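Local coordinates for protein cephalosporin hydroxylase CMCI (Streptomyces clavuligerus, PDB 2BM8) that probably takes part in hydroxylating the cephalosporin nucleus during cephamycin biosynthesis, and has a Rossmann-like fold of the methyltransferase type, at residues E20-H25 with R121-A126; L61-D66 with L96-D101; P67-V72 with S222-G227; L102-G107 with M129-L134. The protein carries 3 engineered substitutions. All blocks are in the same frame, centred on the assembly; numbering follows the deposited sequence.

Contact 1: E20-H25 with R121-A126; sequences EDPAYH and RCQIPA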
# COMPACT_ATOMS: atom_id res chain seq x y z
N GLU B 20 -16.05 -23.16 12.22
CA GLU B 20 -16.57 -24.02 13.29
C GLU B 20 -17.79 -24.83 12.90
O GLU B 20 -18.06 -25.87 13.49
CB GLU B 20 -16.95 -23.16 14.50
CG GLU B 20 -15.79 -22.81 15.41
CD GLU B 20 -15.92 -21.44 16.04
OE1 GLU B 20 -16.16 -20.46 15.29
OE2 GLU B 20 -15.77 -21.34 17.28
N ASP B 21 -18.54 -24.34 11.92
CA ASP B 21 -19.89 -24.83 11.67
C ASP B 21 -20.17 -24.92 10.17
O ASP B 21 -20.18 -23.90 9.49
CB ASP B 21 -20.89 -23.86 12.34
CG ASP B 21 -22.30 -24.43 12.46
OD1 ASP B 21 -22.60 -25.50 11.88
OD2 ASP B 21 -23.19 -23.84 13.13
N PRO B 22 -20.41 -26.12 9.65
CA PRO B 22 -20.73 -26.28 8.22
C PRO B 22 -22.09 -25.68 7.82
O PRO B 22 -22.30 -25.35 6.66
CB PRO B 22 -20.75 -27.79 8.04
CG PRO B 22 -21.07 -28.33 9.41
CD PRO B 22 -20.41 -27.41 10.36
N ALA B 23 -23.00 -25.54 8.78
CA ALA B 23 -24.27 -24.87 8.50
C ALA B 23 -24.04 -23.37 8.32
O ALA B 23 -23.14 -22.79 8.92
CB ALA B 23 -25.29 -25.15 9.61
N TYR B 24 -24.88 -22.76 7.49
CA TYR B 24 -24.82 -21.35 7.20
C TYR B 24 -25.64 -20.53 8.17
O TYR B 24 -26.82 -20.81 8.40
CB TYR B 24 -25.33 -21.05 5.79
CG TYR B 24 -25.35 -19.57 5.50
CD1 TYR B 24 -24.16 -18.85 5.35
CD2 TYR B 24 -26.55 -18.87 5.45
CE1 TYR B 24 -24.17 -17.48 5.12
CE2 TYR B 24 -26.58 -17.50 5.20
CZ TYR B 24 -25.39 -16.82 5.04
OH TYR B 24 -25.43 -15.48 4.80
N HIS B 25 -25.03 -19.51 8.73
CA HIS B 25 -25.77 -18.52 9.50
C HIS B 25 -25.39 -17.14 8.98
O HIS B 25 -24.22 -16.87 8.80
CB HIS B 25 -25.47 -18.67 10.99
CG HIS B 25 -25.94 -19.96 11.57
ND1 HIS B 25 -25.07 -20.96 11.96
CD2 HIS B 25 -27.18 -20.43 11.82
CE1 HIS B 25 -25.76 -21.98 12.43
NE2 HIS B 25 -27.05 -21.69 12.35
N ARG B 121 -20.44 -33.93 7.31
CA ARG B 121 -20.71 -32.49 7.38
C ARG B 121 -21.58 -31.98 6.22
O ARG B 121 -21.91 -30.79 6.20
CB ARG B 121 -19.40 -31.68 7.43
CG ARG B 121 -18.39 -32.13 8.50
CD ARG B 121 -17.21 -32.94 7.96
NE ARG B 121 -15.93 -32.23 8.03
CZ ARG B 121 -14.96 -32.27 7.10
NH1 ARG B 121 -15.07 -33.01 5.99
NH2 ARG B 121 -13.85 -31.57 7.30
N CYS B 122 -21.96 -32.85 5.29
CA CYS B 122 -22.74 -32.43 4.11
C CYS B 122 -24.10 -31.88 4.47
O CYS B 122 -24.89 -32.58 5.10
CB CYS B 122 -22.92 -33.57 3.09
SG CYS B 122 -23.57 -32.99 1.48
N GLN B 123 -24.38 -30.65 4.06
CA GLN B 123 -25.62 -29.94 4.40
C GLN B 123 -26.65 -29.95 3.29
O GLN B 123 -27.66 -29.26 3.39
CB GLN B 123 -25.31 -28.48 4.73
CG GLN B 123 -24.35 -28.30 5.88
CD GLN B 123 -24.95 -28.76 7.19
OE1 GLN B 123 -26.07 -28.36 7.52
NE2 GLN B 123 -24.25 -29.60 7.91
N ILE B 124 -26.43 -30.71 2.23
CA ILE B 124 -27.38 -30.73 1.13
C ILE B 124 -28.52 -31.63 1.56
O ILE B 124 -28.29 -32.78 1.91
CB ILE B 124 -26.75 -31.26 -0.18
CG1 ILE B 124 -25.50 -30.45 -0.57
CG2 ILE B 124 -27.78 -31.20 -1.30
CD1 ILE B 124 -24.69 -31.07 -1.68
N PRO B 125 -29.74 -31.11 1.58
CA PRO B 125 -30.89 -31.95 1.92
C PRO B 125 -31.10 -33.03 0.85
O PRO B 125 -30.75 -32.82 -0.31
CB PRO B 125 -32.06 -30.97 1.94
CG PRO B 125 -31.60 -29.76 1.20
CD PRO B 125 -30.12 -29.72 1.28
N ALA B 126 -31.66 -34.16 1.24
CA ALA B 126 -31.82 -35.27 0.33
C ALA B 126 -32.72 -34.93 -0.87
O ALA B 126 -32.56 -35.50 -1.95
CB ALA B 126 -32.37 -36.48 1.06

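Contact 2: L61-D66 with L96-D101; sequences LRMLKD and LAWFRD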
# COMPACT_ATOMS: atom_id res chain seq x y z
N LEU B 61 -26.63 -22.58 1.92
CA LEU B 61 -25.44 -23.39 2.23
C LEU B 61 -24.21 -22.52 2.14
O LEU B 61 -24.12 -21.66 1.27
CB LEU B 61 -25.28 -24.55 1.26
CG LEU B 61 -26.58 -25.27 0.93
CD1 LEU B 61 -26.44 -26.13 -0.30
CD2 LEU B 61 -27.01 -26.08 2.15
N ARG B 62 -23.25 -22.76 3.02
CA ARG B 62 -21.98 -22.06 2.97
C ARG B 62 -21.26 -22.37 1.67
O ARG B 62 -21.28 -23.52 1.23
CB ARG B 62 -21.12 -22.48 4.14
CG ARG B 62 -21.70 -22.06 5.47
CD ARG B 62 -20.79 -22.27 6.62
NE ARG B 62 -19.53 -21.62 6.35
CZ ARG B 62 -18.34 -22.04 6.74
NH1 ARG B 62 -18.19 -23.13 7.49
NH2 ARG B 62 -17.27 -21.33 6.38
N MET B 63 -20.66 -21.35 1.08
CA MET B 63 -19.88 -21.48 -0.15
C MET B 63 -18.45 -21.12 0.17
O MET B 63 -18.16 -19.95 0.40
CB MET B 63 -20.38 -20.49 -1.23
CG MET B 63 -21.28 -21.10 -2.28
SD MET B 63 -20.37 -22.10 -3.43
CE MET B 63 -19.74 -20.92 -4.51
N LEU B 64 -17.56 -22.11 0.17
CA LEU B 64 -16.15 -21.87 0.41
C LEU B 64 -15.43 -21.26 -0.79
O LEU B 64 -14.31 -20.79 -0.66
CB LEU B 64 -15.44 -23.16 0.82
CG LEU B 64 -15.72 -23.78 2.19
CD1 LEU B 64 -14.40 -24.21 2.80
CD2 LEU B 64 -16.46 -22.86 3.14
N LYS B 65 -16.06 -21.29 -1.96
CA LYS B 65 -15.50 -20.67 -3.15
C LYS B 65 -15.97 -19.23 -3.26
O LYS B 65 -17.16 -18.97 -3.28
CB LYS B 65 -15.88 -21.48 -4.39
CG LYS B 65 -15.23 -22.89 -4.42
CD LYS B 65 -15.51 -23.63 -5.71
CE LYS B 65 -15.10 -25.11 -5.68
NZ LYS B 65 -14.18 -25.48 -4.57
N ASP B 66 -15.03 -18.28 -3.33
CA ASP B 66 -15.43 -16.88 -3.29
C ASP B 66 -15.91 -16.35 -4.65
O ASP B 66 -15.82 -17.07 -5.64
CB ASP B 66 -14.39 -15.99 -2.55
CG ASP B 66 -13.09 -15.85 -3.27
OD1 ASP B 66 -13.06 -15.77 -4.52
OD2 ASP B 66 -12.02 -15.76 -2.62
N LEU B 96 -20.87 -28.27 -4.51
CA LEU B 96 -21.55 -29.30 -5.32
C LEU B 96 -22.92 -28.84 -5.86
O LEU B 96 -23.19 -28.94 -7.05
CB LEU B 96 -21.79 -30.55 -4.49
CG LEU B 96 -20.72 -31.64 -4.40
CD1 LEU B 96 -19.32 -31.12 -4.62
CD2 LEU B 96 -20.85 -32.33 -3.07
N ALA B 97 -23.78 -28.36 -4.96
CA ALA B 97 -25.09 -27.86 -5.34
C ALA B 97 -24.98 -26.68 -6.29
O ALA B 97 -25.80 -26.53 -7.19
CB ALA B 97 -25.89 -27.47 -4.12
N TRP B 98 -23.96 -25.84 -6.08
CA TRP B 98 -23.72 -24.68 -6.92
C TRP B 98 -23.38 -25.13 -8.34
O TRP B 98 -23.99 -24.67 -9.29
CB TRP B 98 -22.61 -23.80 -6.34
CG TRP B 98 -22.35 -22.56 -7.14
CD1 TRP B 98 -23.12 -21.45 -7.19
CD2 TRP B 98 -21.27 -22.34 -8.03
NE1 TRP B 98 -22.58 -20.53 -8.05
CE2 TRP B 98 -21.44 -21.05 -8.58
CE3 TRP B 98 -20.16 -23.08 -8.41
CZ2 TRP B 98 -20.55 -20.51 -9.50
CZ3 TRP B 98 -19.27 -22.54 -9.31
CH2 TRP B 98 -19.48 -21.27 -9.85
N PHE B 99 -22.43 -26.04 -8.47
CA PHE B 99 -22.05 -26.57 -9.78
C PHE B 99 -23.23 -27.20 -10.50
O PHE B 99 -23.40 -27.01 -11.70
CB PHE B 99 -20.94 -27.63 -9.65
CG PHE B 99 -19.56 -27.06 -9.58
CD1 PHE B 99 -18.71 -27.41 -8.54
CD2 PHE B 99 -19.09 -26.21 -10.57
CE1 PHE B 99 -17.43 -26.90 -8.47
CE2 PHE B 99 -17.80 -25.70 -10.50
CZ PHE B 99 -16.98 -26.05 -9.45
N ARG B 100 -24.03 -27.96 -9.75
CA ARG B 100 -25.24 -28.59 -10.27
C ARG B 100 -26.24 -27.54 -10.73
O ARG B 100 -26.72 -27.59 -11.85
CB ARG B 100 -25.89 -29.47 -9.20
CG ARG B 100 -26.99 -30.37 -9.73
CD ARG B 100 -28.41 -29.76 -9.69
NE ARG B 100 -28.70 -29.08 -8.42
CZ ARG B 100 -28.94 -29.71 -7.27
NH1 ARG B 100 -28.95 -31.03 -7.20
NH2 ARG B 100 -29.18 -29.02 -6.17
N ASP B 101 -26.57 -26.60 -9.86
CA ASP B 101 -27.50 -25.53 -10.21
C ASP B 101 -27.04 -24.81 -11.47
O ASP B 101 -27.83 -24.61 -12.38
CB ASP B 101 -27.59 -24.51 -9.09
CG ASP B 101 -28.39 -25.01 -7.92
OD1 ASP B 101 -28.96 -26.11 -7.96
OD2 ASP B 101 -28.48 -24.35 -6.88

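Contact 3: P67-V72 with S222-G227; sequences PDTQAV and SQLDRG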
# COMPACT_ATOMS: atom_id res chain seq x y z
N PRO B 67 -16.53 -15.17 -4.68
CA PRO B 67 -17.09 -14.63 -5.92
C PRO B 67 -16.16 -14.58 -7.13
O PRO B 67 -16.62 -14.78 -8.22
CB PRO B 67 -17.51 -13.21 -5.51
CG PRO B 67 -17.87 -13.34 -4.09
CD PRO B 67 -16.84 -14.29 -3.53
N ASP B 68 -14.88 -14.30 -6.94
CA ASP B 68 -13.96 -14.25 -8.06
C ASP B 68 -13.74 -15.65 -8.61
O ASP B 68 -13.59 -15.82 -9.82
CB ASP B 68 -12.66 -13.57 -7.62
CG ASP B 68 -12.90 -12.14 -7.12
OD1 ASP B 68 -13.60 -11.38 -7.84
OD2 ASP B 68 -12.49 -11.68 -6.01
N THR B 69 -13.72 -16.64 -7.73
CA THR B 69 -13.60 -18.03 -8.15
C THR B 69 -14.85 -18.56 -8.87
O THR B 69 -14.74 -19.23 -9.90
CB THR B 69 -13.28 -18.88 -6.93
OG1 THR B 69 -12.00 -18.50 -6.43
CG2 THR B 69 -13.11 -20.34 -7.31
N GLN B 70 -16.02 -18.26 -8.31
CA GLN B 70 -17.30 -18.54 -8.94
C GLN B 70 -17.33 -17.97 -10.35
O GLN B 70 -17.77 -18.65 -11.28
CB GLN B 70 -18.45 -17.95 -8.12
CG GLN B 70 -18.72 -18.66 -6.80
CD GLN B 70 -19.74 -17.91 -5.95
OE1 GLN B 70 -20.81 -17.51 -6.45
NE2 GLN B 70 -19.42 -17.69 -4.67
N ALA B 71 -16.86 -16.74 -10.52
CA ALA B 71 -16.81 -16.09 -11.85
C ALA B 71 -15.95 -16.85 -12.87
O ALA B 71 -16.34 -17.01 -14.02
CB ALA B 71 -16.29 -14.66 -11.73
N VAL B 72 -14.78 -17.30 -12.44
CA VAL B 72 -13.90 -18.09 -13.29
C VAL B 72 -14.58 -19.42 -13.68
O VAL B 72 -14.67 -19.74 -14.86
CB VAL B 72 -12.55 -18.35 -12.59
CG1 VAL B 72 -11.77 -19.45 -13.31
CG2 VAL B 72 -11.74 -17.07 -12.51
N SER B 222 -7.50 -15.53 -6.61
CA SER B 222 -6.53 -15.93 -5.59
C SER B 222 -6.66 -17.41 -5.18
O SER B 222 -5.67 -18.03 -4.83
CB SER B 222 -6.59 -14.99 -4.38
OG SER B 222 -7.69 -15.29 -3.53
N GLN B 223 -7.86 -17.99 -5.26
CA GLN B 223 -8.01 -19.41 -4.91
C GLN B 223 -7.52 -20.35 -6.01
O GLN B 223 -7.01 -21.43 -5.72
CB GLN B 223 -9.47 -19.75 -4.55
CG GLN B 223 -9.91 -19.28 -3.14
CD GLN B 223 -11.42 -19.43 -2.94
OE1 GLN B 223 -12.21 -19.13 -3.85
NE2 GLN B 223 -11.83 -19.88 -1.73
N LEU B 224 -7.66 -19.97 -7.27
CA LEU B 224 -7.22 -20.81 -8.38
C LEU B 224 -5.83 -20.46 -8.89
O LEU B 224 -5.33 -21.13 -9.77
CB LEU B 224 -8.21 -20.67 -9.52
CG LEU B 224 -9.63 -21.08 -9.22
CD1 LEU B 224 -10.51 -20.69 -10.38
CD2 LEU B 224 -9.68 -22.57 -8.94
N ASP B 225 -5.23 -19.41 -8.33
CA ASP B 225 -3.90 -18.91 -8.67
C ASP B 225 -2.96 -20.01 -9.08
O ASP B 225 -2.67 -20.90 -8.28
CB ASP B 225 -3.32 -18.21 -7.43
CG ASP B 225 -2.09 -17.36 -7.73
OD1 ASP B 225 -1.58 -17.35 -8.86
OD2 ASP B 225 -1.56 -16.66 -6.87
N ARG B 226 -2.50 -19.95 -10.33
CA ARG B 226 -1.46 -20.84 -10.86
C ARG B 226 -1.74 -22.34 -10.68
O ARG B 226 -0.80 -23.13 -10.62
CB ARG B 226 -0.11 -20.48 -10.22
CG ARG B 226 0.46 -19.12 -10.62
CD ARG B 226 1.66 -18.69 -9.75
NE ARG B 226 1.22 -18.20 -8.44
CZ ARG B 226 2.01 -17.99 -7.39
NH1 ARG B 226 3.31 -18.24 -7.45
NH2 ARG B 226 1.48 -17.55 -6.26
N GLY B 227 -3.02 -22.73 -10.63
CA GLY B 227 -3.43 -24.10 -10.32
C GLY B 227 -4.41 -24.73 -11.30
O GLY B 227 -4.89 -25.84 -11.05
O HOH W 1 -10.21 -16.27 -4.96

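Contact 4: L102-G107 with M129-L134; sequences LTKIMG and MENITL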
# COMPACT_ATOMS: atom_id res chain seq x y z
N LEU B 102 -25.77 -24.46 -11.51
CA LEU B 102 -25.23 -23.61 -12.57
C LEU B 102 -25.22 -24.31 -13.91
O LEU B 102 -25.46 -23.70 -14.94
CB LEU B 102 -23.81 -23.18 -12.19
CG LEU B 102 -23.26 -21.93 -12.85
CD1 LEU B 102 -24.30 -20.83 -12.98
CD2 LEU B 102 -22.08 -21.44 -12.05
N THR B 103 -24.93 -25.61 -13.89
CA THR B 103 -25.00 -26.42 -15.08
C THR B 103 -26.45 -26.60 -15.57
O THR B 103 -26.69 -26.66 -16.76
CB THR B 103 -24.30 -27.79 -14.87
OG1 THR B 103 -24.73 -28.40 -13.65
CG2 THR B 103 -22.81 -27.63 -14.68
N LYS B 104 -27.42 -26.68 -14.65
CA LYS B 104 -28.84 -26.79 -15.03
C LYS B 104 -29.34 -25.54 -15.73
O LYS B 104 -30.02 -25.62 -16.75
CB LYS B 104 -29.74 -27.08 -13.83
CG LYS B 104 -29.56 -28.46 -13.21
CD LYS B 104 -30.35 -29.54 -13.95
CE LYS B 104 -30.19 -30.90 -13.26
NZ LYS B 104 -30.88 -30.94 -11.92
N ILE B 105 -29.00 -24.38 -15.17
CA ILE B 105 -29.43 -23.10 -15.72
C ILE B 105 -28.85 -22.92 -17.12
O ILE B 105 -29.49 -22.34 -17.97
CB ILE B 105 -28.98 -21.95 -14.82
CG1 ILE B 105 -29.50 -22.15 -13.40
CG2 ILE B 105 -29.50 -20.60 -15.31
CD1 ILE B 105 -28.46 -21.79 -12.40
N MET B 106 -27.63 -23.43 -17.32
CA MET B 106 -26.93 -23.39 -18.60
C MET B 106 -27.44 -24.39 -19.65
O MET B 106 -27.13 -24.24 -20.83
CB MET B 106 -25.43 -23.64 -18.40
CG MET B 106 -24.73 -22.48 -17.74
SD MET B 106 -23.00 -22.77 -17.43
CE MET B 106 -22.50 -21.18 -16.87
N GLY B 107 -28.19 -25.41 -19.23
CA GLY B 107 -28.67 -26.43 -20.15
C GLY B 107 -27.64 -27.49 -20.49
O GLY B 107 -27.73 -28.14 -21.53
N MET B 129 -30.80 -33.20 -4.50
CA MET B 129 -29.64 -34.04 -4.78
C MET B 129 -29.62 -34.63 -6.20
O MET B 129 -28.78 -35.47 -6.51
CB MET B 129 -29.61 -35.17 -3.75
CG MET B 129 -28.22 -35.64 -3.38
SD MET B 129 -27.29 -34.52 -2.29
CE MET B 129 -26.21 -35.70 -1.65
N GLU B 130 -30.53 -34.18 -7.05
CA GLU B 130 -30.55 -34.60 -8.45
C GLU B 130 -29.21 -34.28 -9.13
O GLU B 130 -28.73 -33.16 -9.07
CB GLU B 130 -31.69 -33.89 -9.18
CG GLU B 130 -32.03 -34.48 -10.55
CD GLU B 130 -33.02 -33.62 -11.34
OE1 GLU B 130 -32.77 -32.40 -11.47
OE2 GLU B 130 -34.04 -34.17 -11.83
N ASN B 131 -28.62 -35.28 -9.77
CA ASN B 131 -27.35 -35.17 -10.48
C ASN B 131 -26.13 -34.81 -9.60
O ASN B 131 -25.14 -34.28 -10.08
CB ASN B 131 -27.51 -34.23 -11.67
CG ASN B 131 -28.59 -34.72 -12.65
OD1 ASN B 131 -28.88 -35.92 -12.72
ND2 ASN B 131 -29.19 -33.80 -13.39
N ILE B 132 -26.23 -35.13 -8.31
CA ILE B 132 -25.12 -35.01 -7.37
C ILE B 132 -24.94 -36.36 -6.71
O ILE B 132 -25.88 -36.86 -6.10
CB ILE B 132 -25.41 -33.99 -6.26
CG1 ILE B 132 -25.61 -32.60 -6.85
CG2 ILE B 132 -24.28 -34.00 -5.21
CD1 ILE B 132 -26.11 -31.56 -5.85
N THR B 133 -23.75 -36.93 -6.82
CA THR B 133 -23.48 -38.25 -6.25
C THR B 133 -22.34 -38.13 -5.24
O THR B 133 -21.31 -37.54 -5.55
CB THR B 133 -23.11 -39.24 -7.39
OG1 THR B 133 -24.17 -39.33 -8.35
CG2 THR B 133 -23.00 -40.64 -6.88
N LEU B 134 -22.52 -38.68 -4.05
CA LEU B 134 -21.52 -38.62 -2.99
C LEU B 134 -20.84 -39.97 -2.79
O LEU B 134 -21.48 -40.92 -2.36
CB LEU B 134 -22.18 -38.21 -1.69
CG LEU B 134 -22.16 -36.74 -1.26
CD1 LEU B 134 -22.30 -35.79 -2.41
CD2 LEU B 134 -23.28 -36.53 -0.22

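Contact 1: E20-H25 with R121-A126
Pro22 packs against a glutamine whose amide is turned back on its own loop. Gln123 NE2 donates to Arg121 O at 3.1 Å. The acceptor lies close to the amide plane of Gln123, but the donor stands 55° above the carbonyl plane of Arg121. A bend at chi2 (-67°) carries the amide back to this position. Pro22 CG comes within 3.7 Å of Gln123 NE2, and Pro22 CB within 3.7 Å of Arg121 O. The other end of the amide faces Ala23, with Gln123 OE1 3.9 Å from Ala23 CB. Gln123 CG meets the carbonyl oxygen of Pro22. From Arg121 the main side-chain contribution is CB, and its guanidinium end leads away. On the proline side, Asp21 OD1 accepts from Ala23 N at 3.1 Å. This Asx turn spans Pro22. Tyr91 also packs on Pro22 and Arg121. The contact joins the long N-terminal region to the loop after strand 111-116 of the Rossmann-like fold. Glu20, in the same region, bonds to Leu199 N of the second subunit. Between these two segments the contact is van der Waals; polar groups are bonded within each loop, and outside it to Arg62 and Asn92.

Contact 2: L61-D66 with L96-D101
The indole of Trp98 takes the methyl group of Met63 over one face. Met63 CE lies 4.1 Å from the centroid of the five-membered ring and 14° off its normal. This is a CH-pi contact within a Met-aromatic pair. In the Rossmann-like fold, helix 94-106 follows strand 84-88, and the 61-66 segment covers one side of this helix. The sulfur is placed obliquely, and Met63 SD also touches Trp98 CB at 4.0 Å. The neighbouring Phe99 ring has Trp98 CE3 over one face, 3.9 Å above the plane. Lys65 crosses Phe99 at about a right angle. It touches the ring through Lys65 CE, 4.1 Å from Phe99 CE1, in an oblique approach that is neither over the face nor at the edge. At the edge of the Arg100 guanidinium, and in its plane, is Asp101 OD1. Trp98 has CG anti to its backbone N (chi1 -178°), which sends the indole toward the 61-66 segment. The methionine chain bends at both chi2 and chi3, and its methyl group turns onto the ring. The buried Lys65 NZ forms salt bridges with Glu186 OE1 and Glu87 OE2. Gln70 and Tyr73 of helix 67-80 also pack on Trp98. At the start of the segment, Leu61 CD1 rests 4.1 Å from Ala97 CB.

Contact 3: P67-V72 with S222-G227
Gln223 runs past the hydroxyl of Thr69 along its whole length. Its CB lies 3.4 Å from Thr69 OG1. Gln223 CG stands off from Thr69 OG1 at 4.0 Å, CD returns to 3.7 Å, and OE1 then accepts the hydroxyl hydrogen at 2.7 Å. The bond lies in the carbonyl plane and uses a lone pair, with a C=O...O angle of 136°. OE1 also accepts from Asp66 N. At the other end of the amide, NE2 donates to Leu64 O. Three bonds therefore fix the rotation of the amide and identify its oxygen and nitrogen ends. The two side chains cross at about a right angle.

A water makes a second link. It donates to Thr69 OG1 at 3.2 Å and accepts from Gln223 N at 2.9 Å. Ser221 OG is a further partner of the threonine hydroxyl. Thr69 places OG1 beside its backbone N (chi1 -65°), which turns CG2 toward Leu224. Thr69 CG2 stands 4.0 Å from Leu224 CD1. One helical turn on, Val72 and Leu224 meet tip to tip, with a close approach of 3.4 Å between Val72 CG1 and Leu224 CD1. The polar end of the contact thus gives way to an apolar one.

After Leu224 the chain makes a type II turn, closed by Gly227 N to Leu224 O. The contact joins the first turns of helix 67-80 to the loop between strands 211-214 and 228-231, the antiparallel pair at one end of the central sheet. Pro67 of the third subunit packs on the start of the helix.

Contact 4: L102-G107 with M129-L134
A helix C-terminus and a type II turn meet here, at the surface of the Rossmann-like fold. The turn leads into a strand that is outermost within this chain. Lys104 lies in the last turn of helix 94-106. Glu130 and Asn131 are the two middle residues of the turn from Met129 to Ile132, which opens strand 132-136. Lys104 NZ forms a salt bridge with Glu130 OE1. The modelled separation of 2.4 Å is very short, and the exact length is doubtful.

The lysine chain bends at chi2 (-82°) and again at chi4, and its amine swings across to the turn. Glu130 points its CG opposite the main-chain nitrogen (chi1 -166°) and runs on extended. The two chains cross at about a right angle. Asn131 also crosses the lysine at about a right angle. Asn131 ND2 is modelled 3.1 Å from Lys104 CE, a tight approach whose exact length is equally doubtful. Its OD1 has a weak hydrogen bond from Gln111 NE2.

Both ends of the contact have defined backbones. Gly107 N bonds to Lys104 O at 3.1 Å, and Gly107 takes a positive phi in a Schellman motif that ends the helix. In the turn, Ile132 N bonds to Met129 O at 3.1 Å. Asn131 sits at the third position of the turn with a positive phi of 63°. Glu130 O accepts from Arg100 NH1, so the helix grips the same turn a second time.

Lys104 and Glu130 are both exposed. The ion pair is therefore likely to be weakened by solvent, and the buried packing of helix on sheet lies elsewhere.

Overall arrangement
Contacts 2 and 4 share helix 94-106 and lie about 11 Å apart between centres. They touch where Leu96 CD2 meets Leu134 CD1 at 3.8 Å. Contact 1 is also about 11 Å from contact 2, and Gln123 O packs on Leu61 CD2 at 3.5 Å. It touches contact 4 through Ile124 and Met129. Segment 67-72 follows 61-66 directly, and contacts 2 and 3 cross along the chain, their centres about 14 Å apart. Lys65 O lies 2.9 Å from Gln70 NE2, a probable hydrogen bond between them. Contacts 1 and 3 lie far apart, about 23 Å between centres. Contacts 2, 3 and 4 all reach the third subunit, while contact 1 reaches the second. The structure is an apo form.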